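Local coordinates for Iron(3+)-hydroxamate-binding protein FhuD (Bacillus subtilis subsp. subtilis, PDB 3G9Q), which binds iron(3+)-hydroxamate complexes such as ferrichrome and passes them to the membrane permease of the FhuCBGD ABC importer, at residues G23-F28 and G50-V55; E40-F43 and Y47-G50; E106-F111 and D119-W124; F161-G166 and I172-G177. One frame throughout, in Å; residues are numbered along the deposited sequence.

Overall arrangement
The four interactions sample a solute-binding protein whose two alpha/beta lobes are joined by a long helix, 118-143. Interactions 1 and 2 lie in the lobe built on the parallel sheet; they share Gly-50, their centres are about 7 Å apart, and they touch where helix 25-31 meets the loop after strand 35-37. Interaction 3 comes next along the chain, its centre about 16 Å from that of interaction 1. It joins helix 106-115 to the bridging helix and touches interaction 1 through 23-28. Interaction 4 comes last, beside the mixed sheet, its centre about 24 Å from those of interactions 1 and 2, across the chain's centre. Interactions 1, 2 and 4 are local to their lobes, while interaction 3 fastens one lobe to the helix that spans both.

Interaction 1: residues G23-F28 and G50-V55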
loop_
_atom_site.group_PDB
_atom_site.type_symbol
_atom_site.label_atom_id
_atom_site.label_comp_id
_atom_site.label_asym_id
_atom_site.label_seq_id
_atom_site.Cartn_x
_atom_site.Cartn_y
_atom_site.Cartn_z
ATOM N N GLY A 23 4.332 -1.893 -8.078
ATOM C CA GLY A 23 3.075 -2.018 -7.363
ATOM C C GLY A 23 2.151 -3.179 -7.694
ATOM O O GLY A 23 1.112 -3.331 -7.038
ATOM N N TYR A 24 2.502 -3.992 -8.691
ATOM C CA TYR A 24 1.670 -5.134 -9.069
ATOM C C TYR A 24 2.304 -6.494 -8.771
ATOM O O TYR A 24 1.618 -7.523 -8.818
ATOM C CB TYR A 24 1.281 -5.060 -10.557
ATOM C CG TYR A 24 0.428 -3.854 -10.892
ATOM C CD1 TYR A 24 -0.530 -3.385 -9.980
ATOM C CD2 TYR A 24 0.575 -3.175 -12.098
ATOM C CE1 TYR A 24 -1.315 -2.269 -10.248
ATOM C CE2 TYR A 24 -0.205 -2.062 -12.382
ATOM C CZ TYR A 24 -1.148 -1.609 -11.452
ATOM O OH TYR A 24 -1.908 -0.490 -11.717
ATOM N N TYR A 25 3.600 -6.505 -8.453
ATOM C CA TYR A 25 4.309 -7.755 -8.151
ATOM C C TYR A 25 3.518 -8.667 -7.212
ATOM O O TYR A 25 3.331 -9.852 -7.505
ATOM C CB TYR A 25 5.691 -7.467 -7.546
ATOM C CG TYR A 25 6.388 -8.713 -7.066
ATOM C CD1 TYR A 25 6.932 -9.634 -7.968
ATOM C CD2 TYR A 25 6.420 -9.019 -5.724
ATOM C CE1 TYR A 25 7.487 -10.842 -7.531
ATOM C CE2 TYR A 25 6.961 -10.202 -5.277
ATOM C CZ TYR A 25 7.495 -11.118 -6.176
ATOM O OH TYR A 25 8.033 -12.299 -5.684
ATOM N N GLY A 26 3.061 -8.109 -6.089
ATOM C CA GLY A 26 2.286 -8.880 -5.128
ATOM C C GLY A 26 0.994 -9.491 -5.670
ATOM O O GLY A 26 0.496 -10.473 -5.116
ATOM N N TYR A 27 0.444 -8.909 -6.738
ATOM C CA TYR A 27 -0.791 -9.415 -7.355
ATOM C C TYR A 27 -0.570 -10.758 -8.044
ATOM O O TYR A 27 -1.347 -11.697 -7.874
ATOM C CB TYR A 27 -1.351 -8.431 -8.404
ATOM C CG TYR A 27 -2.016 -7.205 -7.829
ATOM C CD1 TYR A 27 -1.267 -6.095 -7.480
ATOM C CD2 TYR A 27 -3.383 -7.174 -7.592
ATOM C CE1 TYR A 27 -1.851 -4.990 -6.909
ATOM C CE2 TYR A 27 -3.982 -6.069 -7.014
ATOM C CZ TYR A 27 -3.211 -4.979 -6.675
ATOM O OH TYR A 27 -3.781 -3.860 -6.091
ATOM N N PHE A 28 0.494 -10.829 -8.835
ATOM C CA PHE A 28 0.830 -12.028 -9.578
ATOM C C PHE A 28 1.330 -13.087 -8.600
ATOM O O PHE A 28 1.107 -14.280 -8.801
ATOM C CB PHE A 28 1.880 -11.686 -10.647
ATOM C CG PHE A 28 1.311 -10.951 -11.848
ATOM C CD1 PHE A 28 1.013 -11.629 -13.018
ATOM C CD2 PHE A 28 1.021 -9.593 -11.785
ATOM C CE1 PHE A 28 0.430 -10.967 -14.101
ATOM C CE2 PHE A 28 0.436 -8.931 -12.866
ATOM C CZ PHE A 28 0.143 -9.619 -14.018
ATOM N N GLY A 50 10.892 -9.974 2.641
ATOM C CA GLY A 50 10.640 -10.625 3.911
ATOM C C GLY A 50 10.625 -12.138 3.784
ATOM O O GLY A 50 10.919 -12.841 4.750
ATOM N N LYS A 51 10.285 -12.639 2.598
ATOM C CA LYS A 51 10.254 -14.075 2.347
ATOM C C LYS A 51 9.919 -14.428 0.898
ATOM O O LYS A 51 10.005 -15.594 0.514
ATOM C CB LYS A 51 9.246 -14.771 3.287
ATOM C CG LYS A 51 9.819 -15.278 4.623
ATOM C CD LYS A 51 8.772 -16.019 5.456
ATOM C CE LYS A 51 8.382 -17.348 4.824
ATOM N NZ LYS A 51 9.494 -18.331 4.848
ATOM N N THR A 52 9.559 -13.435 0.086
ATOM C CA THR A 52 9.183 -13.698 -1.312
ATOM C C THR A 52 10.055 -13.032 -2.389
ATOM O O THR A 52 9.699 -11.971 -2.908
ATOM C CB THR A 52 7.732 -13.255 -1.595
ATOM O OG1 THR A 52 6.880 -13.644 -0.509
ATOM C CG2 THR A 52 7.244 -13.889 -2.890
ATOM N N ASN A 53 11.168 -13.660 -2.755
ATOM C CA ASN A 53 12.042 -13.086 -3.775
ATOM C C ASN A 53 12.785 -14.148 -4.579
ATOM O O ASN A 53 13.256 -13.892 -5.691
ATOM C CB ASN A 53 13.045 -12.126 -3.121
ATOM C CG ASN A 53 12.603 -10.675 -3.206
ATOM O OD1 ASN A 53 13.182 -9.790 -2.564
ATOM N ND2 ASN A 53 11.576 -10.421 -4.009
ATOM N N GLY A 54 12.862 -15.342 -4.005
ATOM C CA GLY A 54 13.558 -16.461 -4.620
ATOM C C GLY A 54 13.851 -16.488 -6.109
ATOM O O GLY A 54 15.011 -16.551 -6.522
ATOM N N VAL A 55 12.810 -16.431 -6.927
ATOM C CA VAL A 55 13.003 -16.519 -8.364
ATOM C C VAL A 55 12.877 -15.259 -9.232
ATOM O O VAL A 55 12.183 -15.290 -10.252
ATOM C CB VAL A 55 12.062 -17.615 -8.944
ATOM C CG1 VAL A 55 12.400 -18.972 -8.316
ATOM C CG2 VAL A 55 10.600 -17.260 -8.660
#
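Tyr-25 reaches out from the first turn of helix 25-31 and lays its phenol tip against Thr-52, in the long loop between strand 35-37 and helix 64-68. The contact belongs to the lobe with the parallel beta sheet, and it shows how one long side chain can tie a helix start to an irregular stretch of backbone. CG of Tyr-25 is swung anti to the backbone N (chi1 173°), which sends the ring outward from the helix to the loop. There Tyr-25 OH lies 3.3 Å from Thr-52 O, while ring atoms CE2 and CZ stand farther back, so the hydroxyl end does most of the touching. The methyl of Thr-52 meets the same atom: Thr-52 CG2 is 3.3 Å from Tyr-25 OH. The hydrogen bond of this hydroxyl, a weak one, is with Glu-56 OE1, just beyond the loop segment. The ring itself is packed by Val-35 and Val-42 and meets the ring of Tyr-48 edge-to-face. A phenylalanine in place of Tyr-25 would probably leave the Glu-56 carboxylate without this weak partner and open a gap beside the carbonyl and methyl of Thr-52. Asn-53 stands farther off, with Asn-53 ND2 4.3 Å from Tyr-25 OH.

Interaction 2: residues E40-F43 and Y47-G50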
loop_
_atom_site.group_PDB
_atom_site.type_symbol
_atom_site.label_atom_id
_atom_site.label_comp_id
_atom_site.label_asym_id
_atom_site.label_seq_id
_atom_site.Cartn_x
_atom_site.Cartn_y
_atom_site.Cartn_z
ATOM N N GLU A 40 13.394 -2.499 -8.457
ATOM C CA GLU A 40 14.030 -2.438 -7.140
ATOM C C GLU A 40 13.129 -2.364 -5.919
ATOM O O GLU A 40 13.368 -3.044 -4.919
ATOM C CB GLU A 40 15.040 -1.286 -7.084
ATOM C CG GLU A 40 16.481 -1.767 -7.239
ATOM C CD GLU A 40 16.919 -2.716 -6.119
ATOM O OE1 GLU A 40 17.843 -3.529 -6.359
ATOM O OE2 GLU A 40 16.348 -2.636 -5.002
ATOM N N ASN A 41 12.105 -1.531 -5.981
ATOM C CA ASN A 41 11.200 -1.396 -4.847
ATOM C C ASN A 41 10.861 -2.741 -4.231
ATOM O O ASN A 41 10.912 -2.908 -3.017
ATOM C CB ASN A 41 9.928 -0.701 -5.304
ATOM C CG ASN A 41 10.213 0.641 -5.906
ATOM O OD1 ASN A 41 10.753 1.515 -5.228
ATOM N ND2 ASN A 41 9.877 0.817 -7.190
ATOM N N VAL A 42 10.533 -3.696 -5.088
ATOM C CA VAL A 42 10.161 -5.032 -4.660
ATOM C C VAL A 42 11.158 -5.649 -3.676
ATOM O O VAL A 42 10.777 -6.194 -2.636
ATOM C CB VAL A 42 9.983 -5.927 -5.902
ATOM C CG1 VAL A 42 9.612 -7.341 -5.508
ATOM C CG2 VAL A 42 8.915 -5.316 -6.797
ATOM N N PHE A 43 12.440 -5.538 -3.991
ATOM C CA PHE A 43 13.482 -6.089 -3.135
ATOM C C PHE A 43 13.779 -5.187 -1.945
ATOM O O PHE A 43 14.827 -5.308 -1.315
ATOM C CB PHE A 43 14.755 -6.315 -3.950
ATOM C CG PHE A 43 14.546 -7.192 -5.137
ATOM C CD1 PHE A 43 13.865 -6.720 -6.253
ATOM C CD2 PHE A 43 14.967 -8.513 -5.117
ATOM C CE1 PHE A 43 13.605 -7.550 -7.325
ATOM C CE2 PHE A 43 14.711 -9.354 -6.186
ATOM C CZ PHE A 43 14.028 -8.876 -7.292
ATOM N N TYR A 47 7.328 -6.465 3.134
ATOM C CA TYR A 47 6.354 -7.533 3.002
ATOM C C TYR A 47 6.737 -8.499 1.872
ATOM O O TYR A 47 6.149 -9.576 1.719
ATOM C CB TYR A 47 4.945 -6.941 2.809
ATOM C CG TYR A 47 4.488 -6.077 3.968
ATOM C CD1 TYR A 47 3.926 -4.816 3.745
ATOM C CD2 TYR A 47 4.658 -6.498 5.296
ATOM C CE1 TYR A 47 3.547 -3.994 4.804
ATOM C CE2 TYR A 47 4.283 -5.679 6.369
ATOM C CZ TYR A 47 3.732 -4.423 6.110
ATOM O OH TYR A 47 3.385 -3.582 7.152
ATOM N N TYR A 48 7.751 -8.115 1.098
ATOM C CA TYR A 48 8.235 -8.938 -0.015
ATOM C C TYR A 48 9.518 -9.681 0.370
ATOM O O TYR A 48 9.470 -10.830 0.815
ATOM C CB TYR A 48 8.521 -8.069 -1.252
ATOM C CG TYR A 48 7.315 -7.494 -1.986
ATOM C CD1 TYR A 48 7.488 -6.464 -2.916
ATOM C CD2 TYR A 48 6.020 -7.989 -1.787
ATOM C CE1 TYR A 48 6.422 -5.937 -3.631
ATOM C CE2 TYR A 48 4.931 -7.457 -2.509
ATOM C CZ TYR A 48 5.150 -6.432 -3.432
ATOM O OH TYR A 48 4.125 -5.909 -4.185
ATOM N N LYS A 49 10.662 -9.015 0.194
ATOM C CA LYS A 49 11.967 -9.601 0.517
ATOM C C LYS A 49 11.858 -10.384 1.820
ATOM O O LYS A 49 12.612 -11.331 2.061
ATOM C CB LYS A 49 13.041 -8.499 0.632
ATOM C CG LYS A 49 12.843 -7.499 1.777
ATOM C CD LYS A 49 13.853 -6.346 1.714
ATOM C CE LYS A 49 15.299 -6.786 1.981
ATOM N NZ LYS A 49 15.866 -7.718 0.960
ATOM N N GLY A 50 10.892 -9.974 2.641
ATOM C CA GLY A 50 10.640 -10.625 3.911
ATOM C C GLY A 50 10.625 -12.138 3.784
ATOM O O GLY A 50 10.919 -12.841 4.750
#
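The Tyr-48 ring has Val-42 at its edge, where the CA and the carbonyl O of that residue lie near the ring plane, and the edge of Tyr-25 directed onto one of its faces. The Phe-43 ring is turned differently: its edge carries Glu-40 O, from its own segment, in plane. Between Val-42 and Tyr-48 the closest apolar approach is Val-42 CG1 to Tyr-48 CD1, at 3.5 Å, and Val-42 O also lies 3.2 Å from Tyr-48 CB. After strand 35-37 the loop that leads to helix 64-68 coils round, with only three residues between the two segments, so that 47-50 passes beside 40-43 and its short 3-10 segment, Val-42 next to Tyr-48 and Phe-43 next to Lys-49. The phenol end of Tyr-48 is spent outside this loop: Tyr-48 OH accepts the N-H of the first turn of helix 25-31, at 3.1 Å from Gly-26 N. Were Tyr-48 an alanine, the Gly-26 amide would probably lose its partner and Val-42 CG1 the ring packed on it. Lys-49 approaches from the solvent side. Its CG sits between the backbone N and the carbonyl carbon (chi1 65°), and the chain then bends at both outer torsions, curling round the carbonyl of Phe-43. Lys-49 CD passes 3.3 Å from Phe-43 O, and Lys-49 NZ gives Phe-43 O a weak hydrogen bond of 3.5 Å.

Interaction 3: residues E106-F111 and D119-W124; sequences EQLKEF and DKAEKW
A helical hairpin, in which helix 106-115 turns back into the long helix 118-143, is closed on its inner side by Leu-108 meeting Ala-121 and Trp-124. In this family of solute-binding proteins a long helix of this kind forms the backbone between the two lobes, and here its first turns are fastened to the preceding helix by apolar packing, with no hydrogen bond between the two segments. Leu-108 supplies one whole side of the contact. Leu-108 CG, held anti to the backbone N (chi1 168°), projects to the opposing helix and comes within 3.9 Å of Ala-121 CB. One branch goes farther: Leu-108 CD2 reaches 3.8 Å from Trp-124 CE3, on the six-membered part of the indole, and passes 4.1 Å from Ala-121 O. Ala-121 ends at its CB, which also lies 4.1 Å from Leu-108 O; with so short a side chain the leucine can lie close to the helix backbone. The tryptophan, one turn later, meets the leucine obliquely, through CE3. All three side chains are buried. The polar edge of the indole is turned to another partner, NE1 being hydrogen-bonded to Glu-259 OE1 of helix 255-270, and the ring stacks with that of Trp-128 one turn on. Around the hairpin, helix 25-31 packs over the seam through Tyr-27 and Leu-31, both touching Leu-108, with Leu-31 also against Ala-121. Farther round helix 106-115, Phe-111 lies on Val-97 of strand 94-97, joining the pair to the parallel sheet.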
loop_
_atom_site.group_PDB
_atom_site.type_symbol
_atom_site.label_atom_id
_atom_site.label_comp_id
_atom_site.label_asym_id
_atom_site.label_seq_id
_atom_site.Cartn_x
_atom_site.Cartn_y
_atom_site.Cartn_z
ATOM N N GLU A 106 -10.468 -4.947 -7.614
ATOM C CA GLU A 106 -10.900 -5.126 -8.999
ATOM C C GLU A 106 -9.657 -5.407 -9.838
ATOM O O GLU A 106 -9.678 -6.256 -10.732
ATOM C CB GLU A 106 -11.609 -3.866 -9.517
ATOM C CG GLU A 106 -12.736 -3.329 -8.610
ATOM C CD GLU A 106 -13.929 -4.283 -8.415
ATOM O OE1 GLU A 106 -14.751 -4.007 -7.504
ATOM O OE2 GLU A 106 -14.051 -5.285 -9.164
ATOM N N GLN A 107 -8.575 -4.691 -9.526
ATOM C CA GLN A 107 -7.286 -4.835 -10.208
ATOM C C GLN A 107 -6.771 -6.267 -10.095
ATOM O O GLN A 107 -6.013 -6.726 -10.949
ATOM C CB GLN A 107 -6.261 -3.875 -9.592
ATOM C CG GLN A 107 -4.913 -3.808 -10.301
ATOM C CD GLN A 107 -5.030 -3.401 -11.752
ATOM O OE1 GLN A 107 -5.444 -4.188 -12.593
ATOM N NE2 GLN A 107 -4.669 -2.163 -12.051
ATOM N N LEU A 108 -7.180 -6.959 -9.030
ATOM C CA LEU A 108 -6.784 -8.353 -8.792
ATOM C C LEU A 108 -7.632 -9.305 -9.633
ATOM O O LEU A 108 -7.181 -10.373 -10.056
ATOM C CB LEU A 108 -6.957 -8.718 -7.311
ATOM C CG LEU A 108 -6.864 -10.213 -6.964
ATOM C CD1 LEU A 108 -5.474 -10.719 -7.248
ATOM C CD2 LEU A 108 -7.220 -10.430 -5.513
ATOM N N LYS A 109 -8.877 -8.909 -9.865
ATOM C CA LYS A 109 -9.781 -9.725 -10.643
ATOM C C LYS A 109 -9.512 -9.486 -12.120
ATOM O O LYS A 109 -9.875 -10.298 -12.955
ATOM C CB LYS A 109 -11.234 -9.404 -10.263
ATOM C CG LYS A 109 -11.513 -9.546 -8.767
ATOM C CD LYS A 109 -12.805 -10.303 -8.462
ATOM C CE LYS A 109 -14.053 -9.504 -8.805
ATOM N NZ LYS A 109 -15.296 -10.315 -8.589
ATOM N N GLU A 110 -8.873 -8.369 -12.446
ATOM C CA GLU A 110 -8.547 -8.080 -13.841
ATOM C C GLU A 110 -7.397 -8.998 -14.231
ATOM O O GLU A 110 -7.426 -9.627 -15.285
ATOM C CB GLU A 110 -8.106 -6.624 -14.008
ATOM C CG GLU A 110 -7.825 -6.198 -15.448
ATOM C CD GLU A 110 -7.121 -4.839 -15.544
ATOM O OE1 GLU A 110 -5.919 -4.761 -15.199
ATOM O OE2 GLU A 110 -7.768 -3.852 -15.965
ATOM N N PHE A 111 -6.390 -9.070 -13.364
ATOM C CA PHE A 111 -5.213 -9.903 -13.593
ATOM C C PHE A 111 -5.557 -11.382 -13.518
ATOM O O PHE A 111 -4.990 -12.183 -14.252
ATOM C CB PHE A 111 -4.127 -9.590 -12.559
ATOM C CG PHE A 111 -3.425 -8.270 -12.775
ATOM C CD1 PHE A 111 -2.963 -7.540 -11.689
ATOM C CD2 PHE A 111 -3.197 -7.773 -14.055
ATOM C CE1 PHE A 111 -2.291 -6.341 -11.876
ATOM C CE2 PHE A 111 -2.521 -6.571 -14.247
ATOM C CZ PHE A 111 -2.071 -5.860 -13.158
ATOM N N ASP A 119 -9.719 -18.573 -9.658
ATOM C CA ASP A 119 -9.927 -19.343 -8.431
ATOM C C ASP A 119 -8.951 -18.906 -7.352
ATOM O O ASP A 119 -9.254 -18.950 -6.159
ATOM C CB ASP A 119 -9.706 -20.839 -8.661
ATOM C CG ASP A 119 -8.266 -21.269 -8.361
ATOM O OD1 ASP A 119 -7.332 -20.767 -9.040
ATOM O OD2 ASP A 119 -8.067 -22.103 -7.445
ATOM N N LYS A 120 -7.762 -18.508 -7.780
ATOM C CA LYS A 120 -6.731 -18.081 -6.850
ATOM C C LYS A 120 -7.099 -16.729 -6.245
ATOM O O LYS A 120 -6.845 -16.475 -5.068
ATOM C CB LYS A 120 -5.390 -17.986 -7.580
ATOM C CG LYS A 120 -4.214 -18.561 -6.812
ATOM C CD LYS A 120 -4.147 -20.074 -6.913
ATOM C CE LYS A 120 -2.959 -20.618 -6.131
ATOM N NZ LYS A 120 -1.669 -20.017 -6.568
ATOM N N ALA A 121 -7.715 -15.882 -7.064
ATOM C CA ALA A 121 -8.126 -14.544 -6.664
ATOM C C ALA A 121 -9.347 -14.543 -5.749
ATOM O O ALA A 121 -9.365 -13.839 -4.742
ATOM C CB ALA A 121 -8.399 -13.698 -7.907
ATOM N N GLU A 122 -10.365 -15.323 -6.101
ATOM C CA GLU A 122 -11.580 -15.402 -5.304
ATOM C C GLU A 122 -11.258 -16.072 -3.973
ATOM O O GLU A 122 -11.899 -15.803 -2.961
ATOM C CB GLU A 122 -12.651 -16.194 -6.057
ATOM C CG GLU A 122 -12.286 -17.651 -6.295
ATOM C CD GLU A 122 -13.259 -18.373 -7.236
ATOM O OE1 GLU A 122 -13.318 -18.021 -8.439
ATOM O OE2 GLU A 122 -13.965 -19.299 -6.770
ATOM N N LYS A 123 -10.248 -16.933 -3.982
ATOM C CA LYS A 123 -9.826 -17.639 -2.776
ATOM C C LYS A 123 -9.231 -16.644 -1.772
ATOM O O LYS A 123 -9.627 -16.622 -0.606
ATOM C CB LYS A 123 -8.792 -18.712 -3.144
ATOM C CG LYS A 123 -8.669 -19.873 -2.159
ATOM C CD LYS A 123 -8.167 -19.408 -0.801
ATOM C CE LYS A 123 -7.914 -20.575 0.148
ATOM N NZ LYS A 123 -7.404 -20.114 1.480
ATOM N N TRP A 124 -8.286 -15.822 -2.235
ATOM C CA TRP A 124 -7.638 -14.813 -1.396
ATOM C C TRP A 124 -8.635 -13.742 -0.908
ATOM O O TRP A 124 -8.529 -13.253 0.219
ATOM C CB TRP A 124 -6.499 -14.128 -2.165
ATOM C CG TRP A 124 -5.770 -13.089 -1.345
ATOM C CD1 TRP A 124 -4.659 -13.281 -0.557
ATOM C CD2 TRP A 124 -6.142 -11.711 -1.184
ATOM N NE1 TRP A 124 -4.325 -12.103 0.079
ATOM C CE2 TRP A 124 -5.216 -11.129 -0.285
ATOM C CE3 TRP A 124 -7.169 -10.912 -1.711
ATOM C CZ2 TRP A 124 -5.288 -9.783 0.100
ATOM C CZ3 TRP A 124 -7.241 -9.567 -1.324
ATOM C CH2 TRP A 124 -6.300 -9.020 -0.427
#

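Interaction 4: residues F161-G166 and I172-G177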
loop_
_atom_site.group_PDB
_atom_site.type_symbol
_atom_site.label_atom_id
_atom_site.label_comp_id
_atom_site.label_asym_id
_atom_site.label_seq_id
_atom_site.Cartn_x
_atom_site.Cartn_y
_atom_site.Cartn_z
ATOM N N PHE A 161 -3.128 12.152 5.760
ATOM C CA PHE A 161 -3.847 11.357 4.770
ATOM C C PHE A 161 -5.275 11.009 5.113
ATOM O O PHE A 161 -5.662 10.978 6.273
ATOM C CB PHE A 161 -3.078 10.079 4.468
ATOM C CG PHE A 161 -1.694 10.330 3.967
ATOM C CD1 PHE A 161 -0.608 10.291 4.836
ATOM C CD2 PHE A 161 -1.479 10.678 2.638
ATOM C CE1 PHE A 161 0.677 10.600 4.387
ATOM C CE2 PHE A 161 -0.206 10.988 2.180
ATOM C CZ PHE A 161 0.879 10.950 3.055
ATOM N N GLY A 162 -6.064 10.773 4.074
ATOM C CA GLY A 162 -7.450 10.401 4.259
ATOM C C GLY A 162 -7.590 8.933 3.901
ATOM O O GLY A 162 -6.720 8.130 4.222
ATOM N N LYS A 163 -8.670 8.581 3.218
ATOM C CA LYS A 163 -8.895 7.200 2.852
ATOM C C LYS A 163 -8.550 6.879 1.409
ATOM O O LYS A 163 -8.409 5.713 1.041
ATOM C CB LYS A 163 -10.353 6.808 3.125
ATOM C CG LYS A 163 -11.395 7.516 2.273
ATOM C CD LYS A 163 -12.801 7.055 2.655
ATOM C CE LYS A 163 -13.860 7.710 1.767
ATOM N NZ LYS A 163 -15.245 7.206 2.029
ATOM N N ASP A 164 -8.393 7.906 0.587
ATOM C CA ASP A 164 -8.105 7.676 -0.817
ATOM C C ASP A 164 -6.711 8.065 -1.264
ATOM O O ASP A 164 -6.539 8.618 -2.344
ATOM C CB ASP A 164 -9.160 8.389 -1.670
ATOM C CG ASP A 164 -10.492 7.666 -1.664
ATOM O OD1 ASP A 164 -11.322 7.898 -0.756
ATOM O OD2 ASP A 164 -10.695 6.836 -2.573
ATOM N N PHE A 165 -5.709 7.760 -0.452
ATOM C CA PHE A 165 -4.357 8.115 -0.840
ATOM C C PHE A 165 -3.279 7.180 -0.305
ATOM O O PHE A 165 -2.141 7.608 -0.077
ATOM C CB PHE A 165 -4.055 9.547 -0.409
ATOM C CG PHE A 165 -3.369 10.344 -1.463
ATOM C CD1 PHE A 165 -4.088 10.874 -2.522
ATOM C CD2 PHE A 165 -1.991 10.487 -1.453
ATOM C CE1 PHE A 165 -3.435 11.535 -3.570
ATOM C CE2 PHE A 165 -1.324 11.146 -2.494
ATOM C CZ PHE A 165 -2.043 11.667 -3.554
ATOM N N GLY A 166 -3.632 5.911 -0.105
ATOM C CA GLY A 166 -2.668 4.949 0.395
ATOM C C GLY A 166 -2.352 5.149 1.858
ATOM O O GLY A 166 -3.139 5.737 2.599
ATOM N N ILE A 172 -7.970 1.640 7.148
ATOM C CA ILE A 172 -8.416 2.254 8.390
ATOM C C ILE A 172 -9.763 2.972 8.375
ATOM O O ILE A 172 -10.566 2.814 9.305
ATOM C CB ILE A 172 -7.327 3.207 8.892
ATOM C CG1 ILE A 172 -6.125 2.359 9.341
ATOM C CG2 ILE A 172 -7.877 4.115 9.957
ATOM C CD1 ILE A 172 -6.293 1.700 10.701
ATOM N N TYR A 173 -10.029 3.738 7.325
ATOM C CA TYR A 173 -11.271 4.474 7.287
ATOM C C TYR A 173 -12.432 3.803 6.579
ATOM O O TYR A 173 -13.562 4.258 6.722
ATOM C CB TYR A 173 -11.021 5.867 6.710
ATOM C CG TYR A 173 -10.071 6.710 7.534
ATOM C CD1 TYR A 173 -8.924 7.261 6.960
ATOM C CD2 TYR A 173 -10.304 6.946 8.898
ATOM C CE1 TYR A 173 -8.031 8.022 7.712
ATOM C CE2 TYR A 173 -9.409 7.711 9.662
ATOM C CZ TYR A 173 -8.277 8.241 9.053
ATOM O OH TYR A 173 -7.383 8.987 9.782
ATOM N N LYS A 174 -12.173 2.725 5.835
ATOM C CA LYS A 174 -13.243 2.016 5.111
ATOM C C LYS A 174 -13.426 0.559 5.545
ATOM O O LYS A 174 -14.527 0.156 5.913
ATOM C CB LYS A 174 -12.992 2.015 3.598
ATOM C CG LYS A 174 -12.919 3.362 2.918
ATOM C CD LYS A 174 -12.949 3.186 1.401
ATOM C CE LYS A 174 -14.333 2.725 0.918
ATOM N NZ LYS A 174 -15.419 3.673 1.341
ATOM N N ASP A 175 -12.359 -0.237 5.474
ATOM C CA ASP A 175 -12.443 -1.644 5.861
ATOM C C ASP A 175 -12.631 -1.823 7.365
ATOM O O ASP A 175 -13.359 -2.707 7.803
ATOM C CB ASP A 175 -11.185 -2.414 5.445
ATOM C CG ASP A 175 -10.976 -2.445 3.949
ATOM O OD1 ASP A 175 -10.480 -1.444 3.404
ATOM O OD2 ASP A 175 -11.306 -3.475 3.315
ATOM N N LEU A 176 -11.965 -0.989 8.154
ATOM C CA LEU A 176 -12.065 -1.087 9.600
ATOM C C LEU A 176 -13.115 -0.132 10.180
ATOM O O LEU A 176 -13.443 -0.188 11.372
ATOM C CB LEU A 176 -10.697 -0.819 10.232
ATOM C CG LEU A 176 -9.581 -1.823 9.917
ATOM C CD1 LEU A 176 -8.275 -1.301 10.465
ATOM C CD2 LEU A 176 -9.900 -3.182 10.507
ATOM N N GLY A 177 -13.639 0.742 9.324
ATOM C CA GLY A 177 -14.652 1.700 9.738
ATOM C C GLY A 177 -14.289 2.526 10.961
ATOM O O GLY A 177 -15.165 2.904 11.744
#
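Two first torsions bring the main groups together: Lys-163 places its CG between the backbone N and the carbonyl carbon (chi1 66°) and then runs out fully extended, while Tyr-173 turns its CG anti to the carbonyl carbon (chi1 -62°), which lays the phenol back along the loop. Together they pack the connection that leads from strand 157-161 into helix 169-175, a strand-loop-helix unit of the lobe with the mixed sheet. The two residues meet at their roots, Lys-163 CB lying 3.8 Å from Tyr-173 CB. Beyond, the lysine stem crosses Lys-174 at about a right angle. The chain of Lys-174 is bent at both of its outer torsions, and Lys-163 CD rests 3.7 Å from Lys-174 CG, so methylenes supply the apolar part of the crossing. The chains end with like charges near one another: Lys-163 NZ and Lys-174 NZ are 3.6 Å apart, at the protein surface, where the repulsion is probably eased by solvent. The phenol of Tyr-173 is held at its far end by a hydrogen bond from OH to Ile-148 O of strand 148-154, which pins the helix to the sheet. Ile-172 CG2 lies 3.8 Å above one face of the Tyr-173 ring, off toward the rim. At the tyrosine's edge, near the ring plane, comes the backbone of the loop: Gly-162 O lies 3.6 Å from Tyr-173 CD1.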